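Local coordinates for protein putative acetyltransferase (Staphylococcus aureus subsp. aureus Mu50, PDB 3H4Q) that probably transfers an acetyl group from acetyl-CoA to a substrate not yet identified, as expected for a member of the GNAT acetyltransferase family, at residues 84-89 and 107-112; 90-95 and 141-146; 33-38 and 80-85. One frame throughout, in Å; residues are numbered along the deposited sequence.

Contact 1 of 3, residues 84-89 and 107-112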
loop_
_atom_site.group_PDB
_atom_site.type_symbol
_atom_site.label_atom_id
_atom_site.label_comp_id
_atom_site.label_asym_id
_atom_site.label_seq_id
_atom_site.Cartn_x
_atom_site.Cartn_y
_atom_site.Cartn_z
ATOM N N VAL A 84 -0.925 0.351 3.440
ATOM C CA VAL A 84 -2.178 0.985 3.846
ATOM C C VAL A 84 -3.203 0.669 2.767
ATOM O O VAL A 84 -2.959 0.951 1.598
ATOM C CB VAL A 84 -1.979 2.470 3.937
ATOM C CG1 VAL A 84 -3.288 3.176 4.204
ATOM C CG2 VAL A 84 -0.943 2.772 5.028
ATOM N N VAL A 85 -4.325 0.062 3.142
ATOM C CA VAL A 85 -5.376 -0.306 2.195
ATOM C C VAL A 85 -6.752 -0.050 2.802
ATOM O O VAL A 85 -6.970 -0.275 4.001
ATOM C CB VAL A 85 -5.297 -1.783 1.794
ATOM C CG1 VAL A 85 -5.358 -2.683 3.025
ATOM C CG2 VAL A 85 -6.417 -2.125 0.838
ATOM N N ASP A 86 -7.663 0.459 1.977
ATOM C CA ASP A 86 -9.031 0.765 2.379
ATOM C C ASP A 86 -9.864 0.987 1.108
ATOM O O ASP A 86 -9.417 0.635 0.011
ATOM C CB ASP A 86 -9.060 1.967 3.328
ATOM C CG ASP A 86 -8.501 3.220 2.703
ATOM O OD1 ASP A 86 -8.881 3.535 1.558
ATOM O OD2 ASP A 86 -7.706 3.912 3.380
ATOM N N GLN A 87 -11.061 1.550 1.253
ATOM C CA GLN A 87 -11.954 1.793 0.119
ATOM C C GLN A 87 -12.195 3.283 -0.164
ATOM O O GLN A 87 -13.101 3.637 -0.939
ATOM C CB GLN A 87 -13.275 1.056 0.346
ATOM C CG GLN A 87 -13.137 -0.460 0.330
ATOM C CD GLN A 87 -14.449 -1.149 0.632
ATOM O OE1 GLN A 87 -15.015 -0.948 1.695
ATOM N NE2 GLN A 87 -14.929 -1.978 -0.294
ATOM N N ASP A 88 -11.376 4.141 0.444
ATOM C CA ASP A 88 -11.431 5.575 0.198
ATOM C C ASP A 88 -10.660 5.828 -1.102
ATOM O O ASP A 88 -9.490 5.487 -1.199
ATOM C CB ASP A 88 -10.776 6.346 1.341
ATOM C CG ASP A 88 -11.459 6.113 2.687
ATOM O OD1 ASP A 88 -12.686 5.868 2.702
ATOM O OD2 ASP A 88 -10.769 6.194 3.735
ATOM N N GLN A 89 -11.326 6.383 -2.109
ATOM C CA GLN A 89 -10.705 6.661 -3.396
ATOM C C GLN A 89 -10.386 8.156 -3.529
ATOM O O GLN A 89 -11.156 9.000 -3.070
ATOM C CB GLN A 89 -11.634 6.234 -4.529
ATOM C CG GLN A 89 -11.952 4.747 -4.564
ATOM C CD GLN A 89 -12.828 4.368 -5.751
ATOM O OE1 GLN A 89 -12.897 5.096 -6.735
ATOM N NE2 GLN A 89 -13.488 3.221 -5.666
ATOM N N VAL A 107 -8.387 0.124 -2.343
ATOM C CA VAL A 107 -7.328 1.005 -2.804
ATOM C C VAL A 107 -6.085 0.856 -1.937
ATOM O O VAL A 107 -6.171 0.960 -0.706
ATOM C CB VAL A 107 -7.766 2.486 -2.692
ATOM C CG1 VAL A 107 -6.642 3.399 -3.119
ATOM C CG2 VAL A 107 -9.039 2.760 -3.497
ATOM N N ILE A 108 -4.940 0.616 -2.573
ATOM C CA ILE A 108 -3.662 0.553 -1.867
ATOM C C ILE A 108 -3.075 1.945 -1.979
ATOM O O ILE A 108 -2.728 2.398 -3.067
ATOM C CB ILE A 108 -2.720 -0.473 -2.483
ATOM C CG1 ILE A 108 -3.374 -1.855 -2.366
ATOM C CG2 ILE A 108 -1.331 -0.419 -1.788
ATOM C CD1 ILE A 108 -2.585 -2.978 -2.948
ATOM N N HIS A 109 -2.980 2.627 -0.847
ATOM C CA HIS A 109 -2.520 4.001 -0.827
ATOM C C HIS A 109 -1.059 4.149 -0.635
ATOM O O HIS A 109 -0.494 5.115 -1.102
ATOM C CB HIS A 109 -3.202 4.763 0.300
ATOM C CG HIS A 109 -4.680 4.846 0.147
ATOM N ND1 HIS A 109 -5.268 5.642 -0.807
ATOM C CD2 HIS A 109 -5.687 4.233 0.808
ATOM C CE1 HIS A 109 -6.579 5.525 -0.722
ATOM N NE2 HIS A 109 -6.861 4.676 0.249
ATOM N N ARG A 110 -0.435 3.217 0.073
ATOM C CA ARG A 110 0.999 3.297 0.302
ATOM C C ARG A 110 1.547 1.916 0.617
ATOM O O ARG A 110 0.880 1.108 1.233
ATOM C CB ARG A 110 1.308 4.280 1.434
ATOM C CG ARG A 110 2.773 4.691 1.544
ATOM C CD ARG A 110 3.238 5.580 0.388
ATOM N NE ARG A 110 4.611 6.031 0.616
ATOM C CZ ARG A 110 5.718 5.389 0.246
ATOM N NH1 ARG A 110 5.669 4.243 -0.416
ATOM N NH2 ARG A 110 6.892 5.921 0.547
ATOM N N LEU A 111 2.756 1.645 0.136
ATOM C CA LEU A 111 3.450 0.366 0.336
ATOM C C LEU A 111 4.948 0.657 0.435
ATOM O O LEU A 111 5.490 1.388 -0.385
ATOM C CB LEU A 111 3.216 -0.570 -0.851
ATOM C CG LEU A 111 3.926 -1.935 -0.853
ATOM C CD1 LEU A 111 3.590 -2.762 0.398
ATOM C CD2 LEU A 111 3.545 -2.722 -2.109
ATOM N N THR A 112 5.615 0.110 1.441
ATOM C CA THR A 112 7.054 0.295 1.585
ATOM C C THR A 112 7.633 -0.924 2.250
ATOM O O THR A 112 7.007 -1.482 3.153
ATOM C CB THR A 112 7.424 1.462 2.500
ATOM O OG1 THR A 112 6.677 2.628 2.139
ATOM C CG2 THR A 112 8.889 1.757 2.381
#

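Contact 2 of 3, residues 90-95 and 141-146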
loop_
_atom_site.group_PDB
_atom_site.type_symbol
_atom_site.label_atom_id
_atom_site.label_comp_id
_atom_site.label_asym_id
_atom_site.label_seq_id
_atom_site.Cartn_x
_atom_site.Cartn_y
_atom_site.Cartn_z
ATOM N N ALA A 90 -9.257 8.468 -4.164
ATOM C CA ALA A 90 -8.809 9.845 -4.354
ATOM C C ALA A 90 -9.812 10.619 -5.184
ATOM O O ALA A 90 -10.317 10.095 -6.177
ATOM C CB ALA A 90 -7.437 9.872 -5.042
ATOM N N GLU A 91 -10.092 11.861 -4.779
ATOM C CA GLU A 91 -11.023 12.717 -5.504
ATOM C C GLU A 91 -10.618 12.796 -6.966
ATOM O O GLU A 91 -11.478 12.781 -7.837
ATOM C CB GLU A 91 -11.068 14.127 -4.901
ATOM N N TRP A 92 -9.315 12.845 -7.240
ATOM C CA TRP A 92 -8.840 12.944 -8.622
ATOM C C TRP A 92 -9.053 11.684 -9.462
ATOM O O TRP A 92 -8.961 11.755 -10.691
ATOM C CB TRP A 92 -7.375 13.392 -8.692
ATOM C CG TRP A 92 -6.375 12.398 -8.229
ATOM C CD1 TRP A 92 -5.917 12.229 -6.956
ATOM C CD2 TRP A 92 -5.674 11.453 -9.038
ATOM N NE1 TRP A 92 -4.979 11.227 -6.918
ATOM C CE2 TRP A 92 -4.811 10.731 -8.183
ATOM C CE3 TRP A 92 -5.695 11.137 -10.400
ATOM C CZ2 TRP A 92 -3.971 9.716 -8.648
ATOM C CZ3 TRP A 92 -4.860 10.120 -10.861
ATOM C CH2 TRP A 92 -4.009 9.425 -9.985
ATOM N N TYR A 93 -9.305 10.539 -8.822
ATOM C CA TYR A 93 -9.632 9.310 -9.561
ATOM C C TYR A 93 -10.849 9.602 -10.452
ATOM O O TYR A 93 -10.897 9.160 -11.597
ATOM C CB TYR A 93 -9.911 8.124 -8.618
ATOM C CG TYR A 93 -8.703 7.431 -7.995
ATOM C CD1 TYR A 93 -7.435 8.014 -7.999
ATOM C CD2 TYR A 93 -8.849 6.214 -7.325
ATOM C CE1 TYR A 93 -6.350 7.380 -7.417
ATOM C CE2 TYR A 93 -7.755 5.578 -6.728
ATOM C CZ TYR A 93 -6.510 6.167 -6.783
ATOM O OH TYR A 93 -5.413 5.556 -6.197
ATOM N N ASP A 94 -11.798 10.395 -9.951
ATOM C CA ASP A 94 -12.975 10.785 -10.738
ATOM C C ASP A 94 -12.640 11.488 -12.069
ATOM O O ASP A 94 -13.509 11.588 -12.936
ATOM C CB ASP A 94 -13.911 11.696 -9.926
ATOM C CG ASP A 94 -14.561 10.988 -8.754
ATOM O OD1 ASP A 94 -14.187 9.841 -8.457
ATOM O OD2 ASP A 94 -15.449 11.586 -8.119
ATOM N N ASP A 95 -11.408 11.984 -12.222
ATOM C CA ASP A 95 -10.972 12.648 -13.460
ATOM C C ASP A 95 -10.483 11.672 -14.549
ATOM O O ASP A 95 -10.143 12.114 -15.640
ATOM C CB ASP A 95 -9.845 13.665 -13.166
ATOM C CG ASP A 95 -10.257 14.753 -12.169
ATOM O OD1 ASP A 95 -11.411 15.256 -12.258
ATOM O OD2 ASP A 95 -9.406 15.126 -11.316
ATOM N N LEU A 141 -7.545 -0.923 -6.689
ATOM C CA LEU A 141 -6.841 0.158 -7.378
ATOM C C LEU A 141 -5.700 0.819 -6.594
ATOM O O LEU A 141 -5.491 0.554 -5.401
ATOM C CB LEU A 141 -7.806 1.124 -8.074
ATOM C CG LEU A 141 -9.246 1.437 -7.668
ATOM C CD1 LEU A 141 -9.387 2.791 -7.036
ATOM C CD2 LEU A 141 -10.073 1.458 -8.923
ATOM N N THR A 142 -4.887 1.590 -7.302
ATOM C CA THR A 142 -3.742 2.230 -6.684
ATOM C C THR A 142 -3.183 3.239 -7.661
ATOM O O THR A 142 -3.802 3.514 -8.678
ATOM C CB THR A 142 -2.663 1.198 -6.288
ATOM O OG1 THR A 142 -1.626 1.843 -5.530
ATOM C CG2 THR A 142 -2.084 0.496 -7.512
ATOM N N ASP A 143 -2.032 3.813 -7.346
ATOM C CA ASP A 143 -1.433 4.797 -8.221
ATOM C C ASP A 143 0.071 4.860 -8.000
ATOM O O ASP A 143 0.586 4.364 -6.989
ATOM C CB ASP A 143 -2.110 6.166 -8.034
ATOM C CG ASP A 143 -1.950 6.718 -6.634
ATOM O OD1 ASP A 143 -0.844 7.204 -6.327
ATOM O OD2 ASP A 143 -2.940 6.716 -5.864
ATOM N N THR A 144 0.765 5.468 -8.958
ATOM C CA THR A 144 2.219 5.584 -8.922
ATOM C C THR A 144 2.748 6.021 -7.562
ATOM O O THR A 144 3.768 5.508 -7.083
ATOM C CB THR A 144 2.692 6.590 -9.953
ATOM O OG1 THR A 144 2.312 6.129 -11.251
ATOM C CG2 THR A 144 4.196 6.763 -9.894
ATOM N N PHE A 145 2.015 6.925 -6.919
ATOM C CA PHE A 145 2.459 7.500 -5.666
ATOM C C PHE A 145 2.390 6.581 -4.485
ATOM O O PHE A 145 2.946 6.907 -3.456
ATOM C CB PHE A 145 1.703 8.795 -5.358
ATOM C CG PHE A 145 1.742 9.789 -6.480
ATOM C CD1 PHE A 145 2.953 10.315 -6.909
ATOM C CD2 PHE A 145 0.570 10.202 -7.104
ATOM C CE1 PHE A 145 3.003 11.237 -7.952
ATOM C CE2 PHE A 145 0.608 11.127 -8.141
ATOM C CZ PHE A 145 1.828 11.641 -8.565
ATOM N N ALA A 146 1.733 5.437 -4.614
ATOM C CA ALA A 146 1.650 4.470 -3.510
ATOM C C ALA A 146 2.990 3.777 -3.254
ATOM O O ALA A 146 3.240 3.291 -2.154
ATOM C CB ALA A 146 0.573 3.426 -3.818
#

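Contact 3 of 3, residues 33-38 and 80-85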
loop_
_atom_site.group_PDB
_atom_site.type_symbol
_atom_site.label_atom_id
_atom_site.label_comp_id
_atom_site.label_asym_id
_atom_site.label_seq_id
_atom_site.Cartn_x
_atom_site.Cartn_y
_atom_site.Cartn_z
ATOM N N LEU A 33 7.586 5.412 10.655
ATOM C CA LEU A 33 8.165 6.677 10.224
ATOM C C LEU A 33 9.603 6.522 9.734
ATOM O O LEU A 33 9.967 7.093 8.709
ATOM C CB LEU A 33 8.086 7.723 11.330
ATOM C CG LEU A 33 6.676 8.215 11.636
ATOM C CD1 LEU A 33 6.679 9.172 12.821
ATOM C CD2 LEU A 33 6.085 8.893 10.411
ATOM N N ASN A 34 10.410 5.738 10.440
ATOM C CA ASN A 34 11.795 5.539 10.029
ATOM C C ASN A 34 11.887 4.810 8.675
ATOM O O ASN A 34 12.829 5.009 7.940
ATOM C CB ASN A 34 12.560 4.795 11.104
ATOM C CG ASN A 34 14.018 4.639 10.781
ATOM O OD1 ASN A 34 14.798 5.577 10.878
ATOM N ND2 ASN A 34 14.406 3.429 10.438
ATOM N N LEU A 35 10.912 3.972 8.339
ATOM C CA LEU A 35 10.909 3.325 7.015
ATOM C C LEU A 35 10.624 4.365 5.919
ATOM O O LEU A 35 11.228 4.328 4.845
ATOM C CB LEU A 35 9.901 2.180 6.933
ATOM C CG LEU A 35 10.255 0.925 7.735
ATOM C CD1 LEU A 35 9.156 -0.131 7.584
ATOM C CD2 LEU A 35 11.603 0.326 7.363
ATOM N N VAL A 36 9.702 5.282 6.204
ATOM C CA VAL A 36 9.392 6.363 5.282
ATOM C C VAL A 36 10.637 7.208 5.038
ATOM O O VAL A 36 11.032 7.401 3.893
ATOM C CB VAL A 36 8.255 7.267 5.796
ATOM C CG1 VAL A 36 8.146 8.512 4.933
ATOM C CG2 VAL A 36 6.942 6.504 5.825
ATOM N N GLU A 37 11.270 7.678 6.106
ATOM C CA GLU A 37 12.468 8.493 5.968
ATOM C C GLU A 37 13.620 7.736 5.297
ATOM O O GLU A 37 14.439 8.342 4.601
ATOM C CB GLU A 37 12.900 9.076 7.321
ATOM C CG GLU A 37 11.917 10.107 7.905
ATOM N N GLU A 38 13.694 6.427 5.504
ATOM C CA GLU A 38 14.716 5.605 4.863
ATOM C C GLU A 38 14.460 5.619 3.345
ATOM O O GLU A 38 15.402 5.757 2.550
ATOM C CB GLU A 38 14.679 4.193 5.447
ATOM C CG GLU A 38 15.680 3.184 4.896
ATOM C CD GLU A 38 15.574 1.814 5.603
ATOM O OE1 GLU A 38 15.953 1.725 6.802
ATOM O OE2 GLU A 38 15.138 0.827 4.947
ATOM N N TYR A 80 9.652 -4.509 8.994
ATOM C CA TYR A 80 10.386 -4.531 7.722
ATOM C C TYR A 80 9.618 -3.963 6.540
ATOM O O TYR A 80 10.157 -3.899 5.428
ATOM C CB TYR A 80 10.835 -5.959 7.405
ATOM C CG TYR A 80 11.870 -6.463 8.370
ATOM C CD1 TYR A 80 13.195 -6.077 8.248
ATOM C CD2 TYR A 80 11.535 -7.304 9.407
ATOM C CE1 TYR A 80 14.159 -6.531 9.120
ATOM C CE2 TYR A 80 12.501 -7.761 10.301
ATOM C CZ TYR A 80 13.810 -7.370 10.148
ATOM O OH TYR A 80 14.780 -7.807 11.038
ATOM N N GLY A 81 8.370 -3.564 6.771
ATOM C CA GLY A 81 7.572 -2.895 5.761
ATOM C C GLY A 81 6.152 -2.661 6.232
ATOM O O GLY A 81 5.734 -3.230 7.242
ATOM N N PHE A 82 5.410 -1.812 5.526
ATOM C CA PHE A 82 3.990 -1.620 5.822
ATOM C C PHE A 82 3.195 -1.338 4.552
ATOM O O PHE A 82 3.767 -1.050 3.509
ATOM C CB PHE A 82 3.763 -0.493 6.837
ATOM C CG PHE A 82 4.137 0.872 6.337
ATOM C CD1 PHE A 82 5.431 1.350 6.478
ATOM C CD2 PHE A 82 3.180 1.698 5.766
ATOM C CE1 PHE A 82 5.774 2.617 6.039
ATOM C CE2 PHE A 82 3.515 2.968 5.315
ATOM C CZ PHE A 82 4.821 3.428 5.456
ATOM N N ILE A 83 1.877 -1.405 4.676
ATOM C CA ILE A 83 0.964 -1.172 3.574
ATOM C C ILE A 83 -0.319 -0.593 4.157
ATOM O O ILE A 83 -0.733 -0.971 5.254
ATOM C CB ILE A 83 0.659 -2.489 2.799
ATOM C CG1 ILE A 83 -0.125 -2.221 1.509
ATOM C CG2 ILE A 83 -0.107 -3.485 3.669
ATOM C CD1 ILE A 83 -0.135 -3.427 0.523
ATOM N N VAL A 84 -0.925 0.351 3.440
ATOM C CA VAL A 84 -2.178 0.985 3.846
ATOM C C VAL A 84 -3.203 0.669 2.767
ATOM O O VAL A 84 -2.959 0.951 1.598
ATOM C CB VAL A 84 -1.979 2.470 3.937
ATOM C CG1 VAL A 84 -3.288 3.176 4.204
ATOM C CG2 VAL A 84 -0.943 2.772 5.028
ATOM N N VAL A 85 -4.325 0.062 3.142
ATOM C CA VAL A 85 -5.376 -0.306 2.195
ATOM C C VAL A 85 -6.752 -0.050 2.802
ATOM O O VAL A 85 -6.970 -0.275 4.001
ATOM C CB VAL A 85 -5.297 -1.783 1.794
ATOM C CG1 VAL A 85 -5.358 -2.683 3.025
ATOM C CG2 VAL A 85 -6.417 -2.125 0.838
#

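Contact 1 of 3, residues 84-89 and 107-112
Val84–Asp86 and Val107–Arg110 form an antiparallel strand pairing in the middle of the mixed sheet, between strands 78-86 and 106-112. Asp86 and Val107 are a hydrogen-bonded pair (Asp86 N to Val107 O 3.1 Å), Val85 and Ile108 a non-hydrogen-bonded one. Then the register slips: Val84 O accepts His109 N at 3.0 Å while Val84 N donates to Arg110 O at 2.9 Å. This is a beta bulge, His109 having the near-helical angles of the classic type; a bulge in this fourth strand is a hallmark of the GNAT fold, where it helps shape the acetyl-CoA site, as it probably does here. At the bulge the His109 side chain points toward the neighbouring strand, and His109 NE2 donates to Asp86 OD1 at 2.7 Å. OD1 lies in the ring plane, from which the carboxylate plane is turned 48°; the donor meets its syn side, 34° out of the carboxylate plane. Asp88 N reaches the same oxygen from the opposite face, closing an Asx turn, and the two bonds should restrict the carboxylate's rotation. Asp86 CG, between its backbone N and carbonyl carbon (chi1 60°), brings the carboxylate there. Val85, Asp86 and Gln87 also line a pocket holding a polyether, probably from the crystallisation liquor.

Contact 2 of 3, residues 90-95 and 141-146
Tyr93 reaches from the short 3-10 turn at 91-95 to the end of strand 139-143, and its contact with Asp143 dominates this meeting of loop and sheet. The phenol points at the end of the strand and crosses the Asp143 side chain at about a right angle, and Tyr93 OH donates to Asp143 OD2 over 2.8 Å. Asp143 OD2 uses its anti lone pair, away from the other oxygen, and the ring and carboxylate planes stand 79° apart. OD2 thus anchors the loop, while Asp143 OD1 makes only a weak bond, from Phe145 N in the turn after the strand. With chi1 at 62°, Asp143 CG sits between its own N and carbonyl carbon, from where the carboxylate can serve both. Trp92 adds an apolar flank. Its CZ2 meets Asp143 CB at 4.1 Å, the methylene coming to the indole edge, while Tyr93 CD1 sits over the centre of one indole face, 3.8 Å above it. Phe179 completes the cluster with an edge-to-face contact to Trp92. Leu141 CD1 lies at the Tyr93 ring edge near CE2, although so short an approach, with unusual leucine torsions, carries little weight. Tyr93 and Leu141 both also touch Val107, which places the turn on the sheet face opposite helix 120-134. A long excursion between the third and fourth GNAT strands is thereby pinned across the parallel pair formed by strands 106-112 and 139-143.

Contact 3 of 3, residues 33-38 and 80-85
Phe82 rises from strand 78-86 to meet Leu35 and Val36 of helix 29-42, which crosses the strand nearly at right angles (97°), the two axes 9.0 Å apart at their closest. The phenylalanine can be followed outward. Its CB points toward the helix, and a chi1 of 66° places CG between the backbone N and carbonyl carbon, standing the ring up from the strand. Along one side of the ring, CD1 comes first and meets Leu35 CD1 at 4.2 Å. One atom further, CE1 comes within range of Val36 CG2, and at the tip CZ touches the same methyl at 3.8 Å. Both helix residues therefore come to the ring edge, near its plane, at successive points along a single border. Phe61 of helix 57-66 packs against the same ring with its own plane almost perpendicular, so the phenylalanine fills the angle between two helices laid over this side of the sheet. The two helix residues divide the work. Val36 meets the far end of the ring, whereas Leu35 bends down to the strand itself, its CD1 lying 3.6 Å from Gly81 N and nearly as close to Gly81 CA. The leucine methyl thus rests on bare backbone beside the aromatic ring. This is how the first helix of the GNAT fold is seated on the sheet. Glu38, further along the helix, accepts a hydrogen bond from Lys115 N. The side-chain contacts here are apolar, and one methyl also lies against main chain, which implies that helix and strand meet at this point by packing alone.

From the N terminus, contact 3 closes first: helix 29-42 returns to strand 78-86 after a loop containing helix 57-66 and strand 70-75. Contact 1 begins on the residues where contact 3 ends, sharing Val84 and Val85, and closes the excursion leading to strand 106-112. Contact 2 opens within that excursion but closes beyond it, past helix 120-134, on strand 139-143; contacts 1 and 2 therefore cross, whereas contacts 3 and 2 follow in series on opposite sides of the chain's centre. Strand 106-112 joins the set laterally, through Thr112 O to Phe82 N and Ile108 O to Thr142 OG1, so the first helix, three neighbouring strands and the long loop become one assembly.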